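Local coordinates for protein ATP-dependent DNA ligase (Mycobacterium tuberculosis, PDB 6NHX) that joins double-stranded DNA ends in an ATP-dependent ligation and, partnered with Ku, repairs double-strand breaks by non-homologous end joining with reduced fidelity, at residues Glu40-Gly44 with Leu70-Val75; Gly121-Arg127 with Lys168-Tyr174; Leu272-Tyr278 with Ser290-Arg296. The protein carries 1 engineered substitution. All coordinates share one frame; numbering follows the deposited sequence.

Contact 1: residues Glu40-Gly44 with Leu70-Val75; sequences EADHG and LADHHV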
loop_
_atom_site.group_PDB
_atom_site.type_symbol
_atom_site.label_atom_id
_atom_site.label_comp_id
_atom_site.label_asym_id
_atom_site.label_seq_id
_atom_site.Cartn_x
_atom_site.Cartn_y
_atom_site.Cartn_z
ATOM N N GLU A 40 15.191 -3.120 11.989
ATOM C CA GLU A 40 16.290 -3.705 12.740
ATOM C C GLU A 40 16.044 -3.434 14.214
ATOM O O GLU A 40 15.956 -2.274 14.620
ATOM C CB GLU A 40 17.613 -3.075 12.318
ATOM C CG GLU A 40 18.822 -3.605 13.060
ATOM C CD GLU A 40 20.016 -2.730 12.818
ATOM O OE1 GLU A 40 20.914 -3.159 12.075
ATOM O OE2 GLU A 40 20.043 -1.600 13.353
ATOM N N ALA A 41 15.929 -4.494 15.006
ATOM C CA ALA A 41 15.811 -4.378 16.457
ATOM C C ALA A 41 17.076 -4.925 17.107
ATOM O O ALA A 41 17.439 -6.081 16.869
ATOM C CB ALA A 41 14.591 -5.168 16.931
ATOM N N ASP A 42 17.737 -4.099 17.922
ATOM C CA ASP A 42 18.951 -4.497 18.623
ATOM C C ASP A 42 19.010 -3.726 19.931
ATOM O O ASP A 42 18.812 -2.507 19.935
ATOM C CB ASP A 42 20.187 -4.158 17.785
ATOM C CG ASP A 42 21.438 -4.875 18.267
ATOM O OD1 ASP A 42 21.323 -5.783 19.116
ATOM O OD2 ASP A 42 22.536 -4.527 17.793
ATOM N N HIS A 43 19.277 -4.434 21.031
ATOM C CA HIS A 43 19.425 -3.812 22.352
ATOM C C HIS A 43 18.207 -2.965 22.713
ATOM O O HIS A 43 18.320 -1.884 23.297
ATOM C CB HIS A 43 20.727 -3.017 22.460
ATOM C CG HIS A 43 21.933 -3.872 22.697
ATOM N ND1 HIS A 43 22.570 -4.558 21.685
ATOM C CD2 HIS A 43 22.611 -4.165 23.834
ATOM C CE1 HIS A 43 23.591 -5.231 22.185
ATOM N NE2 HIS A 43 23.638 -5.010 23.487
ATOM N N GLY A 44 17.025 -3.468 22.356
ATOM C CA GLY A 44 15.786 -2.764 22.600
ATOM C C GLY A 44 15.536 -1.568 21.709
ATOM O O GLY A 44 14.461 -0.963 21.804
ATOM N N LEU A 70 11.621 -7.054 22.611
ATOM C CA LEU A 70 12.665 -7.857 21.987
ATOM C C LEU A 70 14.049 -7.506 22.509
ATOM O O LEU A 70 15.041 -7.690 21.797
ATOM C CB LEU A 70 12.641 -7.668 20.470
ATOM C CG LEU A 70 11.402 -8.066 19.678
ATOM C CD1 LEU A 70 11.479 -7.462 18.289
ATOM C CD2 LEU A 70 11.307 -9.573 19.602
ATOM N N ALA A 71 14.137 -7.015 23.749
ATOM C CA ALA A 71 15.356 -6.348 24.196
ATOM C C ALA A 71 16.572 -7.266 24.162
ATOM O O ALA A 71 17.698 -6.788 23.980
ATOM C CB ALA A 71 15.155 -5.747 25.587
ATOM N N ASP A 72 16.377 -8.573 24.334
ATOM C CA ASP A 72 17.492 -9.510 24.318
ATOM C C ASP A 72 17.833 -10.007 22.918
ATOM O O ASP A 72 18.867 -10.661 22.743
ATOM C CB ASP A 72 17.209 -10.720 25.220
ATOM C CG ASP A 72 16.734 -10.322 26.611
ATOM O OD1 ASP A 72 15.612 -10.722 26.994
ATOM O OD2 ASP A 72 17.480 -9.615 27.324
ATOM N N HIS A 73 17.001 -9.715 21.929
ATOM C CA HIS A 73 17.174 -10.231 20.580
ATOM C C HIS A 73 17.852 -9.207 19.675
ATOM O O HIS A 73 17.785 -7.993 19.889
ATOM C CB HIS A 73 15.817 -10.582 19.962
ATOM C CG HIS A 73 15.168 -11.799 20.543
ATOM N ND1 HIS A 73 15.637 -13.075 20.321
ATOM C CD2 HIS A 73 14.066 -11.934 21.320
ATOM C CE1 HIS A 73 14.864 -13.943 20.949
ATOM N NE2 HIS A 73 13.898 -13.277 21.555
ATOM N N HIS A 74 18.476 -9.718 18.614
ATOM C CA HIS A 74 18.906 -8.892 17.492
ATOM C C HIS A 74 18.235 -9.468 16.253
ATOM O O HIS A 74 18.556 -10.587 15.841
ATOM C CB HIS A 74 20.424 -8.910 17.354
ATOM C CG HIS A 74 20.934 -8.183 16.149
ATOM N ND1 HIS A 74 22.248 -8.268 15.739
ATOM C CD2 HIS A 74 20.316 -7.365 15.265
ATOM C CE1 HIS A 74 22.413 -7.537 14.651
ATOM N NE2 HIS A 74 21.257 -6.981 14.340
ATOM N N VAL A 75 17.273 -8.736 15.688
ATOM C CA VAL A 75 16.508 -9.242 14.556
ATOM C C VAL A 75 16.399 -8.198 13.456
ATOM O O VAL A 75 16.485 -6.987 13.697
ATOM C CB VAL A 75 15.093 -9.744 14.933
ATOM C CG1 VAL A 75 15.169 -10.914 15.895
ATOM C CG2 VAL A 75 14.254 -8.607 15.498
HETATM O O HOH W 1 21.229 -5.685 11.894
HETATM O O HOH W 2 19.754 -7.071 22.111
HETATM O O HOH W 3 16.003 -5.788 20.503
#
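Ala41 and Val75 make the firm join here: two backbone hydrogen bonds run between them, from Ala41 N to Val75 O and from Val75 N to Ala41 O, both 2.9 Å. That makes them an antiparallel hydrogen-bonded pair, and their side chains share one face of the sheet, where Ala41 CB rests on Val75 CG2 at 3.7 Å. Leu70 adds its CD1 to the same apolar patch, 4.1 Å from Ala41 CB. Ala41 O also receives a CA-H...O contact from His74 CA at 3.2 Å. On the other face, Asp42 lays its carboxylate over the His74 imidazole, the two planes 14° apart. Both side chains leave with CG anti to the backbone N (chi1 -164° for Asp42, 175° for His74), which brings Asp42 CG to 4.0 Å from His74 CG, displaced toward the ring's rim.

Strands 35-42 and 74-82 are neighbours in the five-stranded antiparallel sheet of the nucleotidyltransferase domain, and here their pairing ends. Beyond Asp42 water-mediated bonds replace the direct sheet bonds, although Gly44 stays close to Ala71. One molecule joins the peptide N-H of His43 to the carbonyls of Ala71 and His73; a second links Gly44 N to Leu70 O and His73 O. The type I turn from Leu70 to His73 gathers these three carbonyls around the water pair. At the opposite end of the contact, a further water lies in the plane of the His74 ring, 2.8 Å from NE2, and donates to Glu40 OE1.

Farther out, Glu40 OE2 is in a salt bridge with Arg47 of the adjoining strand, while Asp115 receives hydrogen bonds from His73 ND1 and from the backbone N of His74. Leu134 of helix 124-136 covers the side of Leu70 and Val75.

Contact 2: residues Gly121-Arg127 with Lys168-Tyr174; sequences GTRYQDR and KRRDSRY. With ATP (adenosine-5'-triphosphate), chain B.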
loop_
_atom_site.group_PDB
_atom_site.type_symbol
_atom_site.label_atom_id
_atom_site.label_comp_id
_atom_site.label_asym_id
_atom_site.label_seq_id
_atom_site.Cartn_x
_atom_site.Cartn_y
_atom_site.Cartn_z
ATOM N N GLY A 121 19.133 -16.967 2.589
ATOM C CA GLY A 121 19.153 -18.208 1.843
ATOM C C GLY A 121 18.309 -19.305 2.436
ATOM O O GLY A 121 18.288 -20.426 1.910
ATOM N N THR A 122 17.634 -19.025 3.544
ATOM C CA THR A 122 16.730 -19.977 4.168
ATOM C C THR A 122 15.377 -19.906 3.460
ATOM O O THR A 122 14.915 -18.823 3.097
ATOM C CB THR A 122 16.586 -19.617 5.645
ATOM O OG1 THR A 122 17.872 -19.786 6.266
ATOM C CG2 THR A 122 15.565 -20.498 6.335
ATOM N N ARG A 123 14.753 -21.063 3.244
ATOM C CA ARG A 123 13.496 -21.104 2.498
ATOM C C ARG A 123 12.394 -20.384 3.270
ATOM O O ARG A 123 12.343 -20.426 4.508
ATOM C CB ARG A 123 13.062 -22.550 2.296
ATOM C CG ARG A 123 13.957 -23.354 1.374
ATOM C CD ARG A 123 13.739 -24.841 1.594
ATOM N NE ARG A 123 14.769 -25.648 0.949
ATOM C CZ ARG A 123 15.894 -26.041 1.538
ATOM N NH1 ARG A 123 16.151 -25.706 2.795
ATOM N NH2 ARG A 123 16.767 -26.771 0.868
ATOM N N TYR A 124 11.485 -19.744 2.511
ATOM C CA TYR A 124 10.395 -18.990 3.112
ATOM C C TYR A 124 9.683 -19.792 4.189
ATOM O O TYR A 124 9.381 -19.272 5.264
ATOM C CB TYR A 124 9.406 -18.580 2.013
ATOM C CG TYR A 124 8.119 -17.990 2.546
ATOM C CD1 TYR A 124 7.985 -16.616 2.746
ATOM C CD2 TYR A 124 7.044 -18.810 2.876
ATOM C CE1 TYR A 124 6.820 -16.075 3.254
ATOM C CE2 TYR A 124 5.866 -18.281 3.396
ATOM C CZ TYR A 124 5.758 -16.909 3.569
ATOM O OH TYR A 124 4.587 -16.393 4.089
ATOM N N GLN A 125 9.384 -21.062 3.905
ATOM C CA GLN A 125 8.620 -21.868 4.852
ATOM C C GLN A 125 9.319 -21.918 6.206
ATOM O O GLN A 125 8.669 -21.862 7.258
ATOM C CB GLN A 125 8.458 -23.275 4.281
ATOM C CG GLN A 125 7.773 -24.261 5.206
ATOM C CD GLN A 125 7.158 -25.413 4.441
ATOM O OE1 GLN A 125 6.346 -25.203 3.545
ATOM N NE2 GLN A 125 7.552 -26.636 4.781
ATOM N N ASP A 126 10.649 -21.980 6.191
ATOM C CA ASP A 126 11.418 -22.062 7.431
ATOM C C ASP A 126 11.577 -20.694 8.088
ATOM O O ASP A 126 11.537 -20.595 9.319
ATOM C CB ASP A 126 12.783 -22.689 7.154
ATOM C CG ASP A 126 12.674 -24.075 6.558
ATOM O OD1 ASP A 126 11.828 -24.849 7.039
ATOM O OD2 ASP A 126 13.440 -24.392 5.619
ATOM N N ARG A 127 11.780 -19.632 7.297
ATOM C CA ARG A 127 11.803 -18.292 7.879
ATOM C C ARG A 127 10.487 -17.994 8.596
ATOM O O ARG A 127 10.482 -17.391 9.679
ATOM C CB ARG A 127 12.063 -17.230 6.817
ATOM C CG ARG A 127 13.323 -17.440 5.977
ATOM C CD ARG A 127 13.728 -16.153 5.251
ATOM N NE ARG A 127 12.653 -15.599 4.406
ATOM C CZ ARG A 127 12.415 -15.920 3.138
ATOM N NH1 ARG A 127 13.154 -16.829 2.520
ATOM N NH2 ARG A 127 11.422 -15.333 2.489
ATOM N N LYS A 168 3.573 -16.583 -1.873
ATOM C CA LYS A 168 5.020 -16.692 -1.785
ATOM C C LYS A 168 5.408 -18.161 -1.833
ATOM O O LYS A 168 4.840 -18.983 -1.106
ATOM C CB LYS A 168 5.530 -16.015 -0.507
ATOM C CG LYS A 168 5.164 -14.539 -0.472
ATOM C CD LYS A 168 5.515 -13.886 0.868
ATOM C CE LYS A 168 5.135 -12.412 0.889
ATOM N NZ LYS A 168 5.397 -11.824 2.243
ATOM N N ARG A 169 6.344 -18.499 -2.713
ATOM C CA ARG A 169 6.740 -19.894 -2.844
ATOM C C ARG A 169 7.358 -20.396 -1.547
ATOM O O ARG A 169 8.220 -19.738 -0.949
ATOM C CB ARG A 169 7.755 -20.030 -3.976
ATOM C CG ARG A 169 7.142 -20.194 -5.345
ATOM C CD ARG A 169 8.153 -20.720 -6.367
ATOM N NE ARG A 169 8.511 -22.103 -6.075
ATOM C CZ ARG A 169 7.926 -23.165 -6.620
ATOM N NH1 ARG A 169 6.956 -23.012 -7.514
ATOM N NH2 ARG A 169 8.318 -24.386 -6.272
ATOM N N ARG A 170 6.916 -21.573 -1.102
ATOM C CA ARG A 170 7.401 -22.099 0.170
ATOM C C ARG A 170 8.906 -22.352 0.153
ATOM O O ARG A 170 9.557 -22.255 1.199
ATOM C CB ARG A 170 6.630 -23.370 0.521
ATOM C CG ARG A 170 5.173 -23.087 0.872
ATOM C CD ARG A 170 4.378 -24.347 1.137
ATOM N NE ARG A 170 3.045 -24.043 1.655
ATOM C CZ ARG A 170 2.785 -23.688 2.910
ATOM N NH1 ARG A 170 3.766 -23.594 3.794
ATOM N NH2 ARG A 170 1.540 -23.421 3.282
ATOM N N ASP A 171 9.471 -22.676 -1.006
ATOM C CA ASP A 171 10.890 -22.991 -1.126
ATOM C C ASP A 171 11.764 -21.778 -1.443
ATOM O O ASP A 171 12.957 -21.953 -1.705
ATOM C CB ASP A 171 11.105 -24.093 -2.179
ATOM C CG ASP A 171 10.708 -23.659 -3.587
ATOM O OD1 ASP A 171 10.669 -24.530 -4.487
ATOM O OD2 ASP A 171 10.442 -22.464 -3.815
ATOM N N SER A 172 11.214 -20.559 -1.427
ATOM C CA SER A 172 11.916 -19.422 -2.012
ATOM C C SER A 172 12.849 -18.729 -1.015
ATOM O O SER A 172 12.533 -18.568 0.170
ATOM C CB SER A 172 10.941 -18.408 -2.635
ATOM O OG SER A 172 10.006 -17.889 -1.711
ATOM N N ARG A 173 13.994 -18.292 -1.530
ATOM C CA ARG A 173 14.924 -17.468 -0.781
ATOM C C ARG A 173 14.448 -16.014 -0.783
ATOM O O ARG A 173 13.526 -15.628 -1.509
ATOM C CB ARG A 173 16.341 -17.618 -1.343
ATOM C CG ARG A 173 16.848 -16.453 -2.197
ATOM C CD ARG A 173 18.192 -16.760 -2.870
ATOM N NE ARG A 173 19.300 -16.893 -1.919
ATOM C CZ ARG A 173 19.834 -15.894 -1.216
ATOM N NH1 ARG A 173 19.368 -14.655 -1.338
ATOM N NH2 ARG A 173 20.846 -16.136 -0.385
ATOM N N TYR A 174 15.072 -15.193 0.052
ATOM C CA TYR A 174 14.787 -13.763 0.093
ATOM C C TYR A 174 15.800 -13.043 -0.778
ATOM O O TYR A 174 17.007 -13.173 -0.559
ATOM C CB TYR A 174 14.857 -13.230 1.526
ATOM C CG TYR A 174 14.216 -11.869 1.655
ATOM C CD1 TYR A 174 12.870 -11.747 1.987
ATOM C CD2 TYR A 174 14.940 -10.704 1.381
ATOM C CE1 TYR A 174 12.256 -10.488 2.094
ATOM C CE2 TYR A 174 14.332 -9.447 1.461
ATOM C CZ TYR A 174 12.995 -9.354 1.825
ATOM O OH TYR A 174 12.398 -8.118 1.906
HETATM P PG ATP B . 5.099 -2.163 -5.834
HETATM O O1G ATP B . 4.938 -3.662 -5.982
HETATM O O2G ATP B . 6.144 -1.533 -6.734
HETATM O O3G ATP B . 5.237 -1.737 -4.383
HETATM P PB ATP B . 2.469 -0.900 -5.584
HETATM O O1B ATP B . 1.465 -0.379 -6.581
HETATM O O2B ATP B . 2.945 -0.038 -4.436
HETATM O O3B ATP B . 3.725 -1.504 -6.395
HETATM P PA ATP B . 0.588 -3.070 -5.189
HETATM O O1A ATP B . 0.523 -3.440 -6.639
HETATM O O2A ATP B . -0.493 -2.324 -4.450
HETATM O O3A ATP B . 1.954 -2.276 -4.962
HETATM O "O5'" ATP B . 1.080 -4.363 -4.347
HETATM C "C5'" ATP B . 0.975 -4.383 -2.926
HETATM C "C4'" ATP B . 2.167 -3.677 -2.271
HETATM O "O4'" ATP B . 2.092 -3.939 -0.870
HETATM C "C3'" ATP B . 3.513 -4.192 -2.735
HETATM O "O3'" ATP B . 4.489 -3.177 -2.514
HETATM C "C2'" ATP B . 3.752 -5.303 -1.752
HETATM O "O2'" ATP B . 5.140 -5.645 -1.632
HETATM C "C1'" ATP B . 3.205 -4.724 -0.451
HETATM N N9 ATP B . 2.635 -5.765 0.429
HETATM C C8 ATP B . 1.446 -5.702 1.078
HETATM N N7 ATP B . 1.245 -6.817 1.833
HETATM C C5 ATP B . 2.339 -7.586 1.670
HETATM C C6 ATP B . 2.761 -8.891 2.158
HETATM N N6 ATP B . 1.963 -9.606 2.959
HETATM N N1 ATP B . 3.956 -9.351 1.758
HETATM C C2 ATP B . 4.764 -8.661 0.944
HETATM N N3 ATP B . 4.435 -7.461 0.442
HETATM C C4 ATP B . 3.244 -6.903 0.756
HETATM O O HOH W 4 10.888 -15.625 -0.352
#
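Tyr124 and Lys168 cross at about a right angle: Lys168 CB sits over one ring face, 4.1 Å from the centroid in a CH-pi contact, and the extended chain then runs off past the rim, with Lys168 CD 3.5 Å from Tyr124 CE1. Tyr124 CG lies anti to the backbone N (chi1 170°), which turns a ring face to Lys168 CB. Lys168 NZ hydrogen-bonds ATP N1 at 2.9 Å; Glu29 OE1 is in a salt bridge with Lys168 NZ and hydrogen-bonded to Tyr124 OH.

In the nucleotidyltransferase domain, the backbone here joins the start of helix 124-136 to the type I turn Arg169-Ser172 that follows strand 164-169. Arg123 is the N-cap residue; Tyr124 N donates to Ser172 O (2.8 Å) and Gln125 N to Arg170 O (3.0 Å).

Arg127 is held flat between Tyr124 CA on one face and Tyr174 CB on the other, its plane 85° from the Tyr174 ring. Arg127 NH1 donates to two carbonyls, Thr122 O at 2.7 Å and Ser172 O at 3.0 Å, while Arg127 NE is in a salt bridge with Asp110.

Arg170 and Gln125 cross obliquely, Arg170 NH1 reaching Gln125 OE1 at 3.1 Å from above the amide plane; Arg170 NE hydrogen-bonds Ala23 O.

Contact 3: residues Leu272-Tyr278 with Ser290-Arg296; sequences LVAEVRY and SSWRGLR. With ATP (adenosine-5'-triphosphate), chain B.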
loop_
_atom_site.group_PDB
_atom_site.type_symbol
_atom_site.label_atom_id
_atom_site.label_comp_id
_atom_site.label_asym_id
_atom_site.label_seq_id
_atom_site.Cartn_x
_atom_site.Cartn_y
_atom_site.Cartn_z
ATOM N N LEU A 272 -0.837 15.722 -10.138
ATOM C CA LEU A 272 -0.899 14.672 -9.123
ATOM C C LEU A 272 -1.563 13.410 -9.656
ATOM O O LEU A 272 -2.682 13.462 -10.184
ATOM C CB LEU A 272 -1.692 15.151 -7.911
ATOM C CG LEU A 272 -1.114 16.246 -7.025
ATOM C CD1 LEU A 272 -1.973 16.360 -5.782
ATOM C CD2 LEU A 272 0.331 15.953 -6.664
ATOM N N VAL A 273 -0.893 12.286 -9.486
ATOM C CA VAL A 273 -1.429 10.970 -9.806
ATOM C C VAL A 273 -2.057 10.375 -8.552
ATOM O O VAL A 273 -1.531 10.513 -7.438
ATOM C CB VAL A 273 -0.316 10.060 -10.363
ATOM C CG1 VAL A 273 -0.840 8.672 -10.690
ATOM C CG2 VAL A 273 0.329 10.701 -11.575
ATOM N N ALA A 274 -3.186 9.716 -8.726
ATOM C CA ALA A 274 -3.830 8.939 -7.683
ATOM C C ALA A 274 -4.187 7.574 -8.244
ATOM O O ALA A 274 -4.200 7.358 -9.455
ATOM C CB ALA A 274 -5.107 9.620 -7.206
ATOM N N GLU A 275 -4.477 6.638 -7.352
ATOM C CA GLU A 275 -4.961 5.326 -7.740
ATOM C C GLU A 275 -6.380 5.162 -7.238
ATOM O O GLU A 275 -6.678 5.501 -6.084
ATOM C CB GLU A 275 -4.083 4.223 -7.153
ATOM C CG GLU A 275 -3.221 3.536 -8.180
ATOM C CD GLU A 275 -2.317 2.500 -7.561
ATOM O OE1 GLU A 275 -1.701 1.723 -8.318
ATOM O OE2 GLU A 275 -2.224 2.464 -6.318
ATOM N N VAL A 276 -7.254 4.666 -8.105
ATOM C CA VAL A 276 -8.616 4.361 -7.706
ATOM C C VAL A 276 -8.949 2.928 -8.095
ATOM O O VAL A 276 -8.392 2.367 -9.046
ATOM C CB VAL A 276 -9.622 5.362 -8.306
ATOM C CG1 VAL A 276 -9.273 6.792 -7.864
ATOM C CG2 VAL A 276 -9.624 5.263 -9.798
ATOM N N ARG A 277 -9.850 2.327 -7.335
ATOM C CA ARG A 277 -10.436 1.046 -7.683
ATOM C C ARG A 277 -11.700 1.296 -8.486
ATOM O O ARG A 277 -12.329 2.343 -8.369
ATOM C CB ARG A 277 -10.814 0.291 -6.416
ATOM C CG ARG A 277 -9.676 0.142 -5.405
ATOM C CD ARG A 277 -10.168 -0.563 -4.162
ATOM N NE ARG A 277 -9.246 -0.409 -3.042
ATOM C CZ ARG A 277 -9.289 0.601 -2.187
ATOM N NH1 ARG A 277 -10.208 1.555 -2.315
ATOM N NH2 ARG A 277 -8.409 0.651 -1.203
ATOM N N TYR A 278 -12.069 0.323 -9.312
ATOM C CA TYR A 278 -13.265 0.472 -10.127
ATOM C C TYR A 278 -13.725 -0.914 -10.534
ATOM O O TYR A 278 -12.951 -1.877 -10.522
ATOM C CB TYR A 278 -13.001 1.351 -11.365
ATOM C CG TYR A 278 -12.132 0.674 -12.397
ATOM C CD1 TYR A 278 -12.690 0.049 -13.506
ATOM C CD2 TYR A 278 -10.749 0.643 -12.257
ATOM C CE1 TYR A 278 -11.903 -0.580 -14.434
ATOM C CE2 TYR A 278 -9.948 0.011 -13.185
ATOM C CZ TYR A 278 -10.531 -0.600 -14.272
ATOM O OH TYR A 278 -9.732 -1.230 -15.194
ATOM N N SER A 290 -16.264 3.505 -8.373
ATOM C CA SER A 290 -14.918 3.954 -8.069
ATOM C C SER A 290 -14.734 4.105 -6.564
ATOM O O SER A 290 -15.679 4.388 -5.821
ATOM C CB SER A 290 -14.633 5.283 -8.772
ATOM O OG SER A 290 -15.550 6.284 -8.351
ATOM N N SER A 291 -13.501 3.895 -6.110
ATOM C CA SER A 291 -13.163 4.203 -4.733
ATOM C C SER A 291 -11.714 4.656 -4.679
ATOM O O SER A 291 -10.882 4.243 -5.491
ATOM C CB SER A 291 -13.402 3.023 -3.778
ATOM O OG SER A 291 -12.584 1.914 -4.102
ATOM N N TRP A 292 -11.431 5.492 -3.695
ATOM C CA TRP A 292 -10.141 6.146 -3.535
ATOM C C TRP A 292 -9.157 5.189 -2.875
ATOM O O TRP A 292 -9.398 4.717 -1.759
ATOM C CB TRP A 292 -10.386 7.343 -2.619
ATOM C CG TRP A 292 -9.187 8.123 -2.205
ATOM C CD1 TRP A 292 -8.662 8.216 -0.945
ATOM C CD2 TRP A 292 -8.401 8.980 -3.030
ATOM N NE1 TRP A 292 -7.576 9.055 -0.947
ATOM C CE2 TRP A 292 -7.394 9.538 -2.216
ATOM C CE3 TRP A 292 -8.435 9.314 -4.385
ATOM C CZ2 TRP A 292 -6.436 10.417 -2.711
ATOM C CZ3 TRP A 292 -7.479 10.187 -4.874
ATOM C CH2 TRP A 292 -6.494 10.727 -4.039
ATOM N N ARG A 293 -8.049 4.891 -3.550
ATOM C CA ARG A 293 -6.976 4.210 -2.832
ATOM C C ARG A 293 -6.019 5.203 -2.185
ATOM O O ARG A 293 -5.768 5.119 -0.979
ATOM C CB ARG A 293 -6.250 3.200 -3.726
ATOM C CG ARG A 293 -5.499 2.143 -2.929
ATOM C CD ARG A 293 -4.452 1.452 -3.779
ATOM N NE ARG A 293 -3.877 0.300 -3.091
ATOM C CZ ARG A 293 -2.881 -0.432 -3.574
ATOM N NH1 ARG A 293 -2.337 -0.129 -4.749
ATOM N NH2 ARG A 293 -2.431 -1.472 -2.885
ATOM N N GLY A 294 -5.499 6.153 -2.948
ATOM C CA GLY A 294 -4.673 7.208 -2.395
ATOM C C GLY A 294 -3.856 7.890 -3.473
ATOM O O GLY A 294 -3.935 7.554 -4.651
ATOM N N LEU A 295 -3.079 8.881 -3.042
ATOM C CA LEU A 295 -2.136 9.545 -3.935
ATOM C C LEU A 295 -0.958 8.628 -4.237
ATOM O O LEU A 295 -0.569 7.790 -3.418
ATOM C CB LEU A 295 -1.629 10.843 -3.310
ATOM C CG LEU A 295 -2.665 11.946 -3.070
ATOM C CD1 LEU A 295 -2.001 13.163 -2.457
ATOM C CD2 LEU A 295 -3.299 12.322 -4.393
ATOM N N ARG A 296 -0.392 8.781 -5.440
ATOM C CA ARG A 296 0.811 8.059 -5.851
ATOM C C ARG A 296 1.883 9.103 -6.159
ATOM O O ARG A 296 2.106 9.454 -7.331
ATOM C CB ARG A 296 0.552 7.138 -7.045
ATOM C CG ARG A 296 -0.425 5.973 -6.796
ATOM C CD ARG A 296 -0.228 5.317 -5.431
ATOM N NE ARG A 296 1.097 4.728 -5.262
ATOM C CZ ARG A 296 1.362 3.430 -5.376
ATOM N NH1 ARG A 296 0.392 2.571 -5.669
ATOM N NH2 ARG A 296 2.601 2.987 -5.197
HETATM P PG ATP B . 5.099 -2.163 -5.834
HETATM O O1G ATP B . 4.938 -3.662 -5.982
HETATM O O2G ATP B . 6.144 -1.533 -6.734
HETATM O O3G ATP B . 5.237 -1.737 -4.383
HETATM P PB ATP B . 2.469 -0.900 -5.584
HETATM O O1B ATP B . 1.465 -0.379 -6.581
HETATM O O2B ATP B . 2.945 -0.038 -4.436
HETATM O O3B ATP B . 3.725 -1.504 -6.395
HETATM P PA ATP B . 0.588 -3.070 -5.189
HETATM O O1A ATP B . 0.523 -3.440 -6.639
HETATM O O2A ATP B . -0.493 -2.324 -4.450
HETATM O O3A ATP B . 1.954 -2.276 -4.962
HETATM O "O5'" ATP B . 1.080 -4.363 -4.347
HETATM C "C5'" ATP B . 0.975 -4.383 -2.926
HETATM C "C4'" ATP B . 2.167 -3.677 -2.271
HETATM O "O4'" ATP B . 2.092 -3.939 -0.870
HETATM C "C3'" ATP B . 3.513 -4.192 -2.735
HETATM O "O3'" ATP B . 4.489 -3.177 -2.514
HETATM C "C2'" ATP B . 3.752 -5.303 -1.752
HETATM O "O2'" ATP B . 5.140 -5.645 -1.632
HETATM C "C1'" ATP B . 3.205 -4.724 -0.451
HETATM N N9 ATP B . 2.635 -5.765 0.429
HETATM C C8 ATP B . 1.446 -5.702 1.078
HETATM N N7 ATP B . 1.245 -6.817 1.833
HETATM C C5 ATP B . 2.339 -7.586 1.670
HETATM C C6 ATP B . 2.761 -8.891 2.158
HETATM N N6 ATP B . 1.963 -9.606 2.959
HETATM N N1 ATP B . 3.956 -9.351 1.758
HETATM C C2 ATP B . 4.764 -8.661 0.944
HETATM N N3 ATP B . 4.435 -7.461 0.442
HETATM C C4 ATP B . 3.244 -6.903 0.756
HETATM O O HOH W 5 1.872 12.131 -8.425
HETATM O O HOH W 6 -0.952 -0.694 -7.601
#
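Arg293 and Arg296 take different routes to the carboxylate of Glu275. Arg293 sets CG anti to the backbone N (chi1 -159°) and runs straight out beside Glu275, pointing the same way, whereas Arg296 folds back at chi2 (-41°) and chi3 (-61°) to cross it obliquely. The two NH1 atoms converge on Glu275 OE2 from opposite faces of the carboxylate, 3.0 Å away for Arg293 and 2.7 Å for Arg296, each in a salt bridge. The same NH1 atoms also donate to ATP, to O2A from Arg293 and O1B from Arg296, and the NH2 atoms join them: Arg293 NH2 to ATP O2A at 2.6 Å, Arg296 NH2 to ATP O2B at 3.1 Å.

Strands 273-278 and 291-295 are antiparallel in the OB domain. A classic beta bulge sets both Arg293 and Gly294 against Glu275, with Arg293 N bonded to Glu275 O at 2.9 Å. Beyond it, Arg277 NH1 reaches Ser291 OG at 3.0 Å in the arginine's guanidinium plane, and Arg277 NE is in a salt bridge with Glu163. On the face away from Glu275, Ala274 CB packs on Trp292 CZ3 at 3.4 Å.

Arg293 NH2 also forms a salt bridge with Asp33, like Glu163 a probable manganese ligand. Shared by two arginines, Glu275 fixes their reach, and their donors probably offset the negative charge of the alpha and beta phosphates, consistent with a complex poised before AMP transfer.

Overall arrangement
Contacts 2 and 3 grip the same ATP from different domains: 121-127/168-174 sits at the adenine, 272-278/290-296 at the alpha and beta phosphates. Their centres are about 33 Å apart and their nearest atoms about 14 Å, with the nucleotide bridging the space between them, as expected of the closed domain conformation. Contact 1 shares the nucleotidyltransferase domain with contact 2, at about 23 Å between centres and about 10 Å between nearest atoms, and helix 124-136, which starts in contact 2, packs against contact 1 farther along. Contact 1 does not touch ATP and lies about 37 Å, centre to centre, from contact 3, on the opposite side of the chain's centre.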